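Local atomic coordinates of thiaminase-I (PDB entry 4HCW), a protein that is a thiaminase-I, a single-chain alpha/beta protein whose fold resembles that of the periplasmic binding proteins. Residues L13-L17 with L29-K34; D64-S70 with T262-N268; S232-C236 with L298-L302. All coordinates share one frame. Residue numbers count along the deposited sequence, not the author numbering.

Contact 2 lies within the central mixed sheet, where strand 65-69 joins strand 260-267. Contacts 1 and 3 pack beside the sheet, at the end of strand 8-13 and the start of strand 302-303. Contact 1 closes before the others open. The segments of contacts 2 and 3 alternate along the chain: 64-70, 232-236, 262-268, 298-302. Centres of contacts 1 and 2 are about 14 Å apart, and those of 1 and 3 about 12 Å. Contact 1 touches contact 2 through Phe14, and contact 3 through Leu17 and Leu29. Contacts 2 and 3 lie about 20 Å apart between centres, without touching. Contact 1 thus bridges them, and late parts of the chain pack against its N-terminal part.

Contact 1 of 3, residues L13-L17 with L29-K34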
ATOM      1  N   LEU A  13      -7.469 -12.485   4.645  1.00 62.17           N
ATOM      2  CA  LEU A  13      -7.604 -11.351   3.737  1.00 62.17           C
ATOM      3  C   LEU A  13      -7.049 -10.057   4.327  1.00 62.17           C
ATOM      4  O   LEU A  13      -7.070  -9.856   5.543  1.00 62.17           O
ATOM      5  CB  LEU A  13      -9.071 -11.150   3.349  1.00 59.83           C
ATOM      6  CG  LEU A  13      -9.729 -12.277   2.553  1.00 59.83           C
ATOM      7  CD1 LEU A  13     -11.171 -11.927   2.224  1.00 59.83           C
ATOM      8  CD2 LEU A  13      -8.940 -12.566   1.286  1.00 59.83           C
ATOM      9  N   PHE A  14      -6.552  -9.188   3.453  1.00 74.76           N
ATOM     10  CA  PHE A  14      -6.085  -7.865   3.849  1.00 74.76           C
ATOM     11  C   PHE A  14      -7.277  -7.021   4.287  1.00 74.76           C
ATOM     12  O   PHE A  14      -8.136  -6.684   3.471  1.00 74.76           O
ATOM     13  CB  PHE A  14      -5.353  -7.198   2.684  1.00 84.18           C
ATOM     14  CG  PHE A  14      -4.709  -5.889   3.036  1.00 84.18           C
ATOM     15  CD1 PHE A  14      -3.512  -5.855   3.733  1.00 84.18           C
ATOM     16  CD2 PHE A  14      -5.292  -4.691   2.656  1.00 84.18           C
ATOM     17  CE1 PHE A  14      -2.914  -4.651   4.053  1.00 84.18           C
ATOM     18  CE2 PHE A  14      -4.699  -3.485   2.971  1.00 84.18           C
ATOM     19  CZ  PHE A  14      -3.509  -3.465   3.672  1.00 84.18           C
ATOM     20  N   PRO A  15      -7.334  -6.678   5.583  1.00 76.47           N
ATOM     21  CA  PRO A  15      -8.519  -6.060   6.187  1.00 76.47           C
ATOM     22  C   PRO A  15      -8.583  -4.545   6.021  1.00 76.47           C
ATOM     23  O   PRO A  15      -9.610  -3.944   6.337  1.00 76.47           O
ATOM     24  CB  PRO A  15      -8.358  -6.407   7.665  1.00 49.65           C
ATOM     25  CG  PRO A  15      -6.879  -6.412   7.870  1.00 49.65           C
ATOM     26  CD  PRO A  15      -6.264  -6.896   6.573  1.00 49.65           C
ATOM     27  N   TYR A  16      -7.508  -3.937   5.534  1.00 76.82           N
ATOM     28  CA  TYR A  16      -7.448  -2.482   5.444  1.00 76.82           C
ATOM     29  C   TYR A  16      -7.890  -1.950   4.083  1.00 76.82           C
ATOM     30  O   TYR A  16      -7.106  -1.350   3.347  1.00 76.82           O
ATOM     31  CB  TYR A  16      -6.053  -1.978   5.815  1.00 78.29           C
ATOM     32  CG  TYR A  16      -5.659  -2.329   7.231  1.00 78.29           C
ATOM     33  CD1 TYR A  16      -6.033  -1.520   8.295  1.00 78.29           C
ATOM     34  CD2 TYR A  16      -4.926  -3.475   7.505  1.00 78.29           C
ATOM     35  CE1 TYR A  16      -5.681  -1.839   9.593  1.00 78.29           C
ATOM     36  CE2 TYR A  16      -4.571  -3.803   8.799  1.00 78.29           C
ATOM     37  CZ  TYR A  16      -4.950  -2.981   9.838  1.00 78.29           C
ATOM     38  OH  TYR A  16      -4.598  -3.299  11.128  1.00 78.29           O
ATOM     39  N   LEU A  17      -9.160  -2.180   3.767  1.00 56.18           N
ATOM     40  CA  LEU A  17      -9.787  -1.639   2.570  1.00 56.18           C
ATOM     41  C   LEU A  17     -10.654  -0.451   2.978  1.00 56.18           C
ATOM     42  O   LEU A  17     -11.021  -0.331   4.146  1.00 56.18           O
ATOM     43  CB  LEU A  17     -10.627  -2.720   1.882  1.00 52.37           C
ATOM     44  CG  LEU A  17      -9.850  -3.900   1.297  1.00 52.37           C
ATOM     45  CD1 LEU A  17     -10.777  -4.828   0.527  1.00 52.37           C
ATOM     46  CD2 LEU A  17      -8.718  -3.410   0.409  1.00 52.37           C
ATOM     47  N   LEU A  29     -15.798  -2.087   2.532  1.00 66.87           N
ATOM     48  CA  LEU A  29     -15.612  -2.705   1.223  1.00 66.87           C
ATOM     49  C   LEU A  29     -15.190  -4.162   1.367  1.00 66.87           C
ATOM     50  O   LEU A  29     -15.503  -4.997   0.518  1.00 66.87           O
ATOM     51  CB  LEU A  29     -14.568  -1.937   0.409  1.00 55.32           C
ATOM     52  CG  LEU A  29     -14.313  -2.447  -1.011  1.00 55.32           C
ATOM     53  CD1 LEU A  29     -15.550  -2.262  -1.876  1.00 55.32           C
ATOM     54  CD2 LEU A  29     -13.109  -1.757  -1.630  1.00 55.32           C
ATOM     55  N   ILE A  30     -14.482  -4.461   2.451  1.00 62.29           N
ATOM     56  CA  ILE A  30     -14.017  -5.818   2.713  1.00 62.29           C
ATOM     57  C   ILE A  30     -15.194  -6.776   2.912  1.00 62.29           C
ATOM     58  O   ILE A  30     -15.099  -7.962   2.597  1.00 62.29           O
ATOM     59  CB  ILE A  30     -13.055  -5.868   3.929  1.00 69.62           C
ATOM     60  CG1 ILE A  30     -12.413  -7.252   4.057  1.00 69.62           C
ATOM     61  CG2 ILE A  30     -13.774  -5.474   5.214  1.00 69.62           C
ATOM     62  CD1 ILE A  30     -11.634  -7.678   2.832  1.00 69.62           C
ATOM     63  N   ASN A  31     -16.306  -6.251   3.418  1.00 69.39           N
ATOM     64  CA  ASN A  31     -17.508  -7.053   3.607  1.00 69.39           C
ATOM     65  C   ASN A  31     -18.225  -7.320   2.289  1.00 69.39           C
ATOM     66  O   ASN A  31     -18.776  -8.401   2.080  1.00 69.39           O
ATOM     67  CB  ASN A  31     -18.458  -6.383   4.601  1.00 63.24           C
ATOM     68  CG  ASN A  31     -17.926  -6.405   6.020  1.00 63.24           C
ATOM     69  OD1 ASN A  31     -17.139  -7.278   6.386  1.00 63.24           O
ATOM     70  ND2 ASN A  31     -18.358  -5.443   6.829  1.00 63.24           N
ATOM     71  N   LEU A  32     -18.214  -6.330   1.401  1.00 79.99           N
ATOM     72  CA  LEU A  32     -18.824  -6.480   0.086  1.00 79.99           C
ATOM     73  C   LEU A  32     -18.083  -7.530  -0.734  1.00 79.99           C
ATOM     74  O   LEU A  32     -18.699  -8.334  -1.429  1.00 79.99           O
ATOM     75  CB  LEU A  32     -18.841  -5.145  -0.661  1.00 63.08           C
ATOM     76  CG  LEU A  32     -19.684  -4.025  -0.047  1.00 63.08           C
ATOM     77  CD1 LEU A  32     -19.714  -2.813  -0.965  1.00 63.08           C
ATOM     78  CD2 LEU A  32     -21.094  -4.516   0.251  1.00 63.08           C
ATOM     79  N   ILE A  33     -16.757  -7.517  -0.642  1.00 64.30           N
ATOM     80  CA  ILE A  33     -15.929  -8.482  -1.357  1.00 64.30           C
ATOM     81  C   ILE A  33     -16.080  -9.882  -0.767  1.00 64.30           C
ATOM     82  O   ILE A  33     -16.167 -10.867  -1.500  1.00 64.30           O
ATOM     83  CB  ILE A  33     -14.444  -8.068  -1.346  1.00 63.37           C
ATOM     84  CG1 ILE A  33     -14.262  -6.739  -2.081  1.00 63.37           C
ATOM     85  CG2 ILE A  33     -13.575  -9.144  -1.980  1.00 63.37           C
ATOM     86  CD1 ILE A  33     -12.825  -6.296  -2.187  1.00 63.37           C
ATOM     87  N   LYS A  34     -16.125  -9.959   0.559  1.00 82.54           N
ATOM     88  CA  LYS A  34     -16.277 -11.233   1.256  1.00 82.54           C
ATOM     89  C   LYS A  34     -17.569 -11.952   0.873  1.00 82.54           C
ATOM     90  O   LYS A  34     -17.603 -13.179   0.793  1.00 82.54           O
ATOM     91  CB  LYS A  34     -16.224 -11.023   2.771  1.00 96.49           C
ATOM     92  CG  LYS A  34     -14.944 -11.522   3.423  1.00 96.49           C
ATOM     93  CD  LYS A  34     -14.820 -11.025   4.855  1.00 96.49           C
ATOM     94  CE  LYS A  34     -16.022 -11.426   5.696  1.00 96.49           C
ATOM     95  NZ  LYS A  34     -15.934 -10.875   7.077  1.00 96.49           N
TER
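The 13-17 loop meets one side of helix 29-34 almost entirely through apolar side chains. Leu17 and Ile30 are at the centre. Their CA atoms are the nearest pair, 5.9 Å apart. Leu17 CD1 lies 3.8 Å from Ile30 CD1 and 3.7 Å from Ile33 CD1, so it sits against two side chains one helical turn apart. Leu17 CB also packs on Leu29 CB at 4.3 Å. Leu13 works at the other end of the patch. Its CD1 is 4.3 Å from Ile30 CD1 and 4.0 Å from Lys34 CG, so the aliphatic part of the lysine borders the apolar surface. Ile30 CD1 therefore lies close to both leucines of the loop.

The elements are placed as in a beta-alpha-beta crossover. Strand 8-13 runs parallel to strand 44-50 in the central sheet, and helix 29-34 lies between them in the chain. The 19-21/26-28 hairpin interrupts the connection before the helix. Leu13 is the last residue of its strand and pairs by backbone with Thr49 and Phe51. Helix 290-298 touches Ile33 from outside the contact.

Backbone atoms add less. Phe14 O comes within 3.7 Å of Ile30 CD1, a packing contact. Tyr16 is the centre of an inverse gamma turn, with phi/psi of -94/64. A weak hydrogen bond from Leu17 N to Pro15 O, 3.1 Å, goes with this bend. The CA-to-CB bonds of Pro15 and Tyr16 point away from the helix, while that of Leu17 points toward it. In the helix, Ile33 N bonds to Leu29 O and Lys34 N to Ile30 O, each at 3.0 Å.

Contact 2 of 3, residues D64-S70 with T262-N268; sequences DVFSTDS and TDVLALN
Phe66 lays its ring over the neighbouring strand at Ala266: CE1 is 4.0 Å from Ala266 CB, and Ala266 O lies over one ring face. A p rotamer (chi1 53°, chi2 88°) puts it there. Both strands are extended and antiparallel, with axes 4.4 Å apart at 156°. Phe66 pairs with Ala266 and Thr68 with Val264 as hydrogen-bonded pairs. Phe66 N to Ala266 O and Ala266 N to Phe66 O are both 2.8 Å. Thr68 N to Val264 O is 2.9 Å, and Val264 N to Thr68 O is 2.7 Å. The pairs Val65-Leu267, Ser67-Leu265 and Asp69-Asp263 are non-hydrogen-bonded, with CA atoms 4.1 to 4.4 Å apart.

Strand 65-69 also pairs in parallel with strand 8-13. Strand 260-267 runs antiparallel to both 65-69 and 110-125. The order 44-50, 8-13, 65-69, 260-267, 110-125 is consistent with the core sheet of group II periplasmic binding proteins.

Further bonds close the ends: Asn268 N to Asp64 O at 2.6 Å, Ser70 N to Thr262 O at 2.9 Å, and Ser70 OG with Thr262 OG1 at 2.7 Å. On the face of Val65, Ser67 and Leu265, Ser67 CB is 3.7 Å from Leu265 CD2, and helix 275-288 covers Leu265 and Leu267. Asp69 OD2 and Asp263 OD1 are like charges 4.4 Å apart; Asp69 OD2 also bonds to Tyr54 OH.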
ATOM      1  N   ASP A  64      -3.436 -20.786   6.313  1.00 92.52           N
ATOM      2  CA  ASP A  64      -3.059 -21.548   5.125  1.00 92.52           C
ATOM      3  C   ASP A  64      -2.592 -20.615   4.015  1.00 92.52           C
ATOM      4  O   ASP A  64      -1.521 -20.800   3.438  1.00 92.52           O
ATOM      5  CB  ASP A  64      -4.232 -22.397   4.634  1.00118.92           C
ATOM      6  CG  ASP A  64      -4.543 -23.556   5.558  1.00118.92           C
ATOM      7  OD1 ASP A  64      -3.594 -24.124   6.140  1.00118.92           O
ATOM      8  OD2 ASP A  64      -5.735 -23.901   5.702  1.00118.92           O
ATOM      9  N   VAL A  65      -3.411 -19.611   3.722  1.00 94.94           N
ATOM     10  CA  VAL A  65      -3.064 -18.586   2.747  1.00 94.94           C
ATOM     11  C   VAL A  65      -3.443 -17.215   3.300  1.00 94.94           C
ATOM     12  O   VAL A  65      -4.559 -17.016   3.777  1.00 94.94           O
ATOM     13  CB  VAL A  65      -3.750 -18.841   1.387  1.00 76.91           C
ATOM     14  CG1 VAL A  65      -5.113 -19.479   1.590  1.00 76.91           C
ATOM     15  CG2 VAL A  65      -3.859 -17.552   0.581  1.00 76.91           C
ATOM     16  N   PHE A  66      -2.502 -16.279   3.245  1.00 82.39           N
ATOM     17  CA  PHE A  66      -2.692 -14.971   3.859  1.00 82.39           C
ATOM     18  C   PHE A  66      -2.219 -13.835   2.956  1.00 82.39           C
ATOM     19  O   PHE A  66      -1.349 -14.023   2.106  1.00 82.39           O
ATOM     20  CB  PHE A  66      -1.949 -14.909   5.196  1.00 80.99           C
ATOM     21  CG  PHE A  66      -0.500 -15.295   5.100  1.00 80.99           C
ATOM     22  CD1 PHE A  66       0.466 -14.350   4.795  1.00 80.99           C
ATOM     23  CD2 PHE A  66      -0.103 -16.606   5.312  1.00 80.99           C
ATOM     24  CE1 PHE A  66       1.797 -14.704   4.702  1.00 80.99           C
ATOM     25  CE2 PHE A  66       1.228 -16.966   5.221  1.00 80.99           C
ATOM     26  CZ  PHE A  66       2.179 -16.012   4.916  1.00 80.99           C
ATOM     27  N   SER A  67      -2.801 -12.656   3.152  1.00 78.82           N
ATOM     28  CA  SER A  67      -2.364 -11.460   2.446  1.00 78.82           C
ATOM     29  C   SER A  67      -1.611 -10.548   3.404  1.00 78.82           C
ATOM     30  O   SER A  67      -2.154 -10.119   4.422  1.00 78.82           O
ATOM     31  CB  SER A  67      -3.559 -10.720   1.843  1.00 88.89           C
ATOM     32  OG  SER A  67      -3.136  -9.578   1.118  1.00 88.89           O
ATOM     33  N   THR A  68      -0.355 -10.259   3.079  1.00 62.32           N
ATOM     34  CA  THR A  68       0.477  -9.425   3.937  1.00 62.32           C
ATOM     35  C   THR A  68       1.159  -8.310   3.159  1.00 62.32           C
ATOM     36  O   THR A  68       1.396  -8.430   1.957  1.00 62.32           O
ATOM     37  CB  THR A  68       1.561 -10.254   4.648  1.00 71.16           C
ATOM     38  OG1 THR A  68       2.444  -9.376   5.358  1.00 71.16           O
ATOM     39  CG2 THR A  68       2.365 -11.057   3.636  1.00 71.16           C
ATOM     40  N   ASP A  69       1.468  -7.220   3.854  1.00 69.35           N
ATOM     41  CA  ASP A  69       2.246  -6.141   3.268  1.00 69.35           C
ATOM     42  C   ASP A  69       3.649  -6.668   3.001  1.00 69.35           C
ATOM     43  O   ASP A  69       4.211  -7.398   3.817  1.00 69.35           O
ATOM     44  CB  ASP A  69       2.296  -4.944   4.221  1.00 74.86           C
ATOM     45  CG  ASP A  69       2.798  -3.676   3.549  1.00 74.86           C
ATOM     46  OD1 ASP A  69       3.634  -3.766   2.623  1.00 74.86           O
ATOM     47  OD2 ASP A  69       2.356  -2.580   3.954  1.00 74.86           O
ATOM     48  N   SER A  70       4.213  -6.299   1.855  1.00 72.06           N
ATOM     49  CA  SER A  70       5.543  -6.764   1.480  1.00 72.06           C
ATOM     50  C   SER A  70       6.636  -6.108   2.324  1.00 72.06           C
ATOM     51  O   SER A  70       7.805  -6.481   2.237  1.00 72.06           O
ATOM     52  CB  SER A  70       5.799  -6.520  -0.009  1.00 61.70           C
ATOM     53  OG  SER A  70       5.614  -5.156  -0.342  1.00 61.70           O
ATOM     54  N   THR A 262       3.031  -2.784  -1.575  1.00 77.86           N
ATOM     55  CA  THR A 262       2.340  -3.878  -2.251  1.00 77.86           C
ATOM     56  C   THR A 262       1.871  -4.938  -1.264  1.00 77.86           C
ATOM     57  O   THR A 262       2.656  -5.448  -0.465  1.00 77.86           O
ATOM     58  CB  THR A 262       3.226  -4.556  -3.316  1.00 63.87           C
ATOM     59  OG1 THR A 262       4.370  -5.146  -2.686  1.00 63.87           O
ATOM     60  CG2 THR A 262       3.683  -3.551  -4.364  1.00 63.87           C
ATOM     61  N   ASP A 263       0.583  -5.263  -1.320  1.00 74.75           N
ATOM     62  CA  ASP A 263       0.035  -6.352  -0.525  1.00 74.75           C
ATOM     63  C   ASP A 263       0.151  -7.649  -1.314  1.00 74.75           C
ATOM     64  O   ASP A 263      -0.204  -7.704  -2.491  1.00 74.75           O
ATOM     65  CB  ASP A 263      -1.421  -6.072  -0.157  1.00 82.32           C
ATOM     66  CG  ASP A 263      -1.568  -4.878   0.764  1.00 82.32           C
ATOM     67  OD1 ASP A 263      -0.702  -4.700   1.646  1.00 82.32           O
ATOM     68  OD2 ASP A 263      -2.544  -4.115   0.605  1.00 82.32           O
ATOM     69  N   VAL A 264       0.655  -8.692  -0.663  1.00 83.63           N
ATOM     70  CA  VAL A 264       0.965  -9.938  -1.352  1.00 83.63           C
ATOM     71  C   VAL A 264       0.255 -11.150  -0.748  1.00 83.63           C
ATOM     72  O   VAL A 264       0.326 -11.387   0.459  1.00 83.63           O
ATOM     73  CB  VAL A 264       2.487 -10.193  -1.370  1.00 64.93           C
ATOM     74  CG1 VAL A 264       2.792 -11.584  -1.889  1.00 64.93           C
ATOM     75  CG2 VAL A 264       3.192  -9.137  -2.209  1.00 64.93           C
ATOM     76  N   LEU A 265      -0.432 -11.905  -1.600  1.00 79.50           N
ATOM     77  CA  LEU A 265      -1.047 -13.165  -1.198  1.00 79.50           C
ATOM     78  C   LEU A 265      -0.005 -14.276  -1.187  1.00 79.50           C
ATOM     79  O   LEU A 265       0.624 -14.557  -2.206  1.00 79.50           O
ATOM     80  CB  LEU A 265      -2.184 -13.534  -2.151  1.00 52.39           C
ATOM     81  CG  LEU A 265      -3.507 -12.786  -1.978  1.00 52.39           C
ATOM     82  CD1 LEU A 265      -4.389 -12.975  -3.200  1.00 52.39           C
ATOM     83  CD2 LEU A 265      -4.219 -13.266  -0.726  1.00 52.39           C
ATOM     84  N   ALA A 266       0.175 -14.906  -0.032  1.00 74.74           N
ATOM     85  CA  ALA A 266       1.144 -15.987   0.101  1.00 74.74           C
ATOM     86  C   ALA A 266       0.532 -17.176   0.829  1.00 74.74           C
ATOM     87  O   ALA A 266      -0.446 -17.030   1.561  1.00 74.74           O
ATOM     88  CB  ALA A 266       2.386 -15.500   0.828  1.00 99.89           C
ATOM     89  N   LEU A 267       1.113 -18.354   0.625  1.00 79.06           N
ATOM     90  CA  LEU A 267       0.628 -19.563   1.278  1.00 79.06           C
ATOM     91  C   LEU A 267       1.617 -20.070   2.320  1.00 79.06           C
ATOM     92  O   LEU A 267       2.826 -19.886   2.184  1.00 79.06           O
ATOM     93  CB  LEU A 267       0.336 -20.662   0.252  1.00 96.39           C
ATOM     94  CG  LEU A 267       0.888 -20.512  -1.165  1.00 96.39           C
ATOM     95  CD1 LEU A 267       1.149 -21.879  -1.773  1.00 96.39           C
ATOM     96  CD2 LEU A 267      -0.087 -19.733  -2.031  1.00 96.39           C
ATOM     97  N   ASN A 268       1.091 -20.707   3.362  1.00 90.56           N
ATOM     98  CA  ASN A 268       1.924 -21.275   4.412  1.00 90.56           C
ATOM     99  C   ASN A 268       2.811 -22.383   3.857  1.00 90.56           C
ATOM    100  O   ASN A 268       2.414 -23.113   2.949  1.00 90.56           O
ATOM    101  CB  ASN A 268       1.055 -21.801   5.555  1.00 76.04           C
ATOM    102  CG  ASN A 268       1.825 -21.949   6.853  1.00 76.04           C
ATOM    103  OD1 ASN A 268       2.986 -22.360   6.860  1.00 76.04           O
ATOM    104  ND2 ASN A 268       1.179 -21.615   7.965  1.00 76.04           N
TER

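Contact 3 of 3, residues S232-C236 with L298-L302; sequences SESMC and LGLTL
Leu300 has a positive phi (phi/psi 56/31) although it is not a glycine. It is the C-prime residue of a Schellman motif that ends helix 290-298, with Thr301 N bonded back to Leu296 O. Gly299 before it is at -105/10; Thr301 and Leu302 after it are extended. The partner, 232-236, is a 3-10 turn, with Met235 N to Ser232 O at 3.1 Å. CA atoms come nearest at Glu233-Leu300, 5.0 Å, and Cys236-Gly299, 4.9 Å.

The CA-to-CB bond of Leu300 points toward the turn, with chi1 m and chi2 t. Its CD1 lies 3.4 Å from Met235 O, 3.8 Å from Met235 CB and 3.7 Å from Cys236 N. Gly299 O faces the same turn. It receives a CA-H...O contact from Glu233 CA, 3.5 Å with 160° at the hydrogen, and lies 3.4 Å from Cys236 CB. Ser232 (chi1 p) places OG 3.1 Å from Leu300 O and 3.1 Å from Glu233 OE1. Its one proton can reach either acceptor. Ser232 OG is also 3.5 Å from Leu302 CG, and Glu233 CG is 3.7 Å from Thr301 OG1.

Thus the helix end meets the turn between strand 229-230 and helix 239-244. Helix 317-328 packs on Leu300 and Leu302, and Leu302 bonds by backbone to Leu118 of strand 110-125.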
ATOM      1  N   SER A 232      -4.673   5.953  -2.316  1.00 74.37           N
ATOM      2  CA  SER A 232      -5.764   6.110  -3.271  1.00 74.37           C
ATOM      3  C   SER A 232      -7.092   5.655  -2.672  1.00 74.37           C
ATOM      4  O   SER A 232      -8.152   6.158  -3.044  1.00 74.37           O
ATOM      5  CB  SER A 232      -5.466   5.352  -4.567  1.00 60.32           C
ATOM      6  OG  SER A 232      -5.105   4.008  -4.307  1.00 60.32           O
ATOM      7  N   GLU A 233      -7.030   4.713  -1.734  1.00 69.59           N
ATOM      8  CA  GLU A 233      -8.228   4.209  -1.070  1.00 69.59           C
ATOM      9  C   GLU A 233      -8.891   5.284  -0.214  1.00 69.59           C
ATOM     10  O   GLU A 233     -10.076   5.189   0.106  1.00 69.59           O
ATOM     11  CB  GLU A 233      -7.901   2.990  -0.202  1.00 98.66           C
ATOM     12  CG  GLU A 233      -7.171   1.876  -0.929  1.00 98.66           C
ATOM     13  CD  GLU A 233      -5.665   1.978  -0.785  1.00 98.66           C
ATOM     14  OE1 GLU A 233      -4.983   2.220  -1.804  1.00 98.66           O
ATOM     15  OE2 GLU A 233      -5.164   1.810   0.346  1.00 98.66           O
ATOM     16  N   SER A 234      -8.123   6.302   0.158  1.00 73.00           N
ATOM     17  CA  SER A 234      -8.639   7.383   0.989  1.00 73.00           C
ATOM     18  C   SER A 234      -9.359   8.435   0.153  1.00 73.00           C
ATOM     19  O   SER A 234      -9.918   9.392   0.688  1.00 73.00           O
ATOM     20  CB  SER A 234      -7.507   8.030   1.792  1.00 65.05           C
ATOM     21  OG  SER A 234      -6.487   8.518   0.938  1.00 65.05           O
ATOM     22  N   MET A 235      -9.347   8.248  -1.163  1.00 78.50           N
ATOM     23  CA  MET A 235      -9.958   9.203  -2.077  1.00 78.50           C
ATOM     24  C   MET A 235     -11.272   8.674  -2.646  1.00 78.50           C
ATOM     25  O   MET A 235     -11.887   9.313  -3.499  1.00 78.50           O
ATOM     26  CB  MET A 235      -8.995   9.524  -3.220  1.00 72.83           C
ATOM     27  CG  MET A 235      -7.608   9.946  -2.763  1.00 72.83           C
ATOM     28  SD  MET A 235      -6.425  10.016  -4.121  1.00 72.83           S
ATOM     29  CE  MET A 235      -4.940  10.511  -3.252  1.00 72.83           C
ATOM     30  N   CYS A 236     -11.699   7.509  -2.169  1.00 77.07           N
ATOM     31  CA  CYS A 236     -12.868   6.832  -2.724  1.00 77.07           C
ATOM     32  C   CYS A 236     -14.168   7.602  -2.504  1.00 77.07           C
ATOM     33  O   CYS A 236     -15.102   7.497  -3.298  1.00 77.07           O
ATOM     34  CB  CYS A 236     -12.996   5.416  -2.154  1.00 86.98           C
ATOM     35  SG  CYS A 236     -13.516   5.336  -0.423  1.00 86.98           S
ATOM     36  N   LEU A 298     -14.583   0.645  -6.949  1.00 59.70           N
ATOM     37  CA  LEU A 298     -15.506   1.524  -6.241  1.00 59.70           C
ATOM     38  C   LEU A 298     -14.832   2.172  -5.036  1.00 59.70           C
ATOM     39  O   LEU A 298     -15.236   3.244  -4.587  1.00 59.70           O
ATOM     40  CB  LEU A 298     -16.749   0.752  -5.797  1.00 63.66           C
ATOM     41  CG  LEU A 298     -17.567   0.087  -6.906  1.00 63.66           C
ATOM     42  CD1 LEU A 298     -18.769  -0.642  -6.325  1.00 63.66           C
ATOM     43  CD2 LEU A 298     -18.003   1.112  -7.942  1.00 63.66           C
ATOM     44  N   GLY A 299     -13.799   1.515  -4.519  1.00 65.25           N
ATOM     45  CA  GLY A 299     -13.069   2.025  -3.374  1.00 65.25           C
ATOM     46  C   GLY A 299     -11.717   2.594  -3.755  1.00 65.25           C
ATOM     47  O   GLY A 299     -10.897   2.898  -2.888  1.00 65.25           O
ATOM     48  N   LEU A 300     -11.493   2.736  -5.060  1.00 81.20           N
ATOM     49  CA  LEU A 300     -10.230   3.238  -5.599  1.00 81.20           C
ATOM     50  C   LEU A 300      -9.027   2.429  -5.125  1.00 81.20           C
ATOM     51  O   LEU A 300      -7.929   2.964  -4.967  1.00 81.20           O
ATOM     52  CB  LEU A 300     -10.039   4.723  -5.277  1.00 58.84           C
ATOM     53  CG  LEU A 300     -10.959   5.691  -6.019  1.00 58.84           C
ATOM     54  CD1 LEU A 300     -10.600   7.130  -5.693  1.00 58.84           C
ATOM     55  CD2 LEU A 300     -10.890   5.447  -7.519  1.00 58.84           C
ATOM     56  N   THR A 301      -9.244   1.140  -4.893  1.00 60.51           N
ATOM     57  CA  THR A 301      -8.162   0.240  -4.524  1.00 60.51           C
ATOM     58  C   THR A 301      -7.475  -0.239  -5.795  1.00 60.51           C
ATOM     59  O   THR A 301      -8.137  -0.556  -6.783  1.00 60.51           O
ATOM     60  CB  THR A 301      -8.682  -0.966  -3.720  1.00 64.22           C
ATOM     61  OG1 THR A 301      -9.415  -0.502  -2.578  1.00 64.22           O
ATOM     62  CG2 THR A 301      -7.529  -1.842  -3.255  1.00 64.22           C
ATOM     63  N   LEU A 302      -6.148  -0.280  -5.776  1.00 63.41           N
ATOM     64  CA  LEU A 302      -5.387  -0.636  -6.965  1.00 63.41           C
ATOM     65  C   LEU A 302      -4.963  -2.098  -6.953  1.00 63.41           C
ATOM     66  O   LEU A 302      -4.344  -2.560  -5.996  1.00 63.41           O
ATOM     67  CB  LEU A 302      -4.147   0.250  -7.088  1.00 93.54           C
ATOM     68  CG  LEU A 302      -4.333   1.745  -6.827  1.00 93.54           C
ATOM     69  CD1 LEU A 302      -3.010   2.476  -6.980  1.00 93.54           C
ATOM     70  CD2 LEU A 302      -5.385   2.329  -7.755  1.00 93.54           C
TER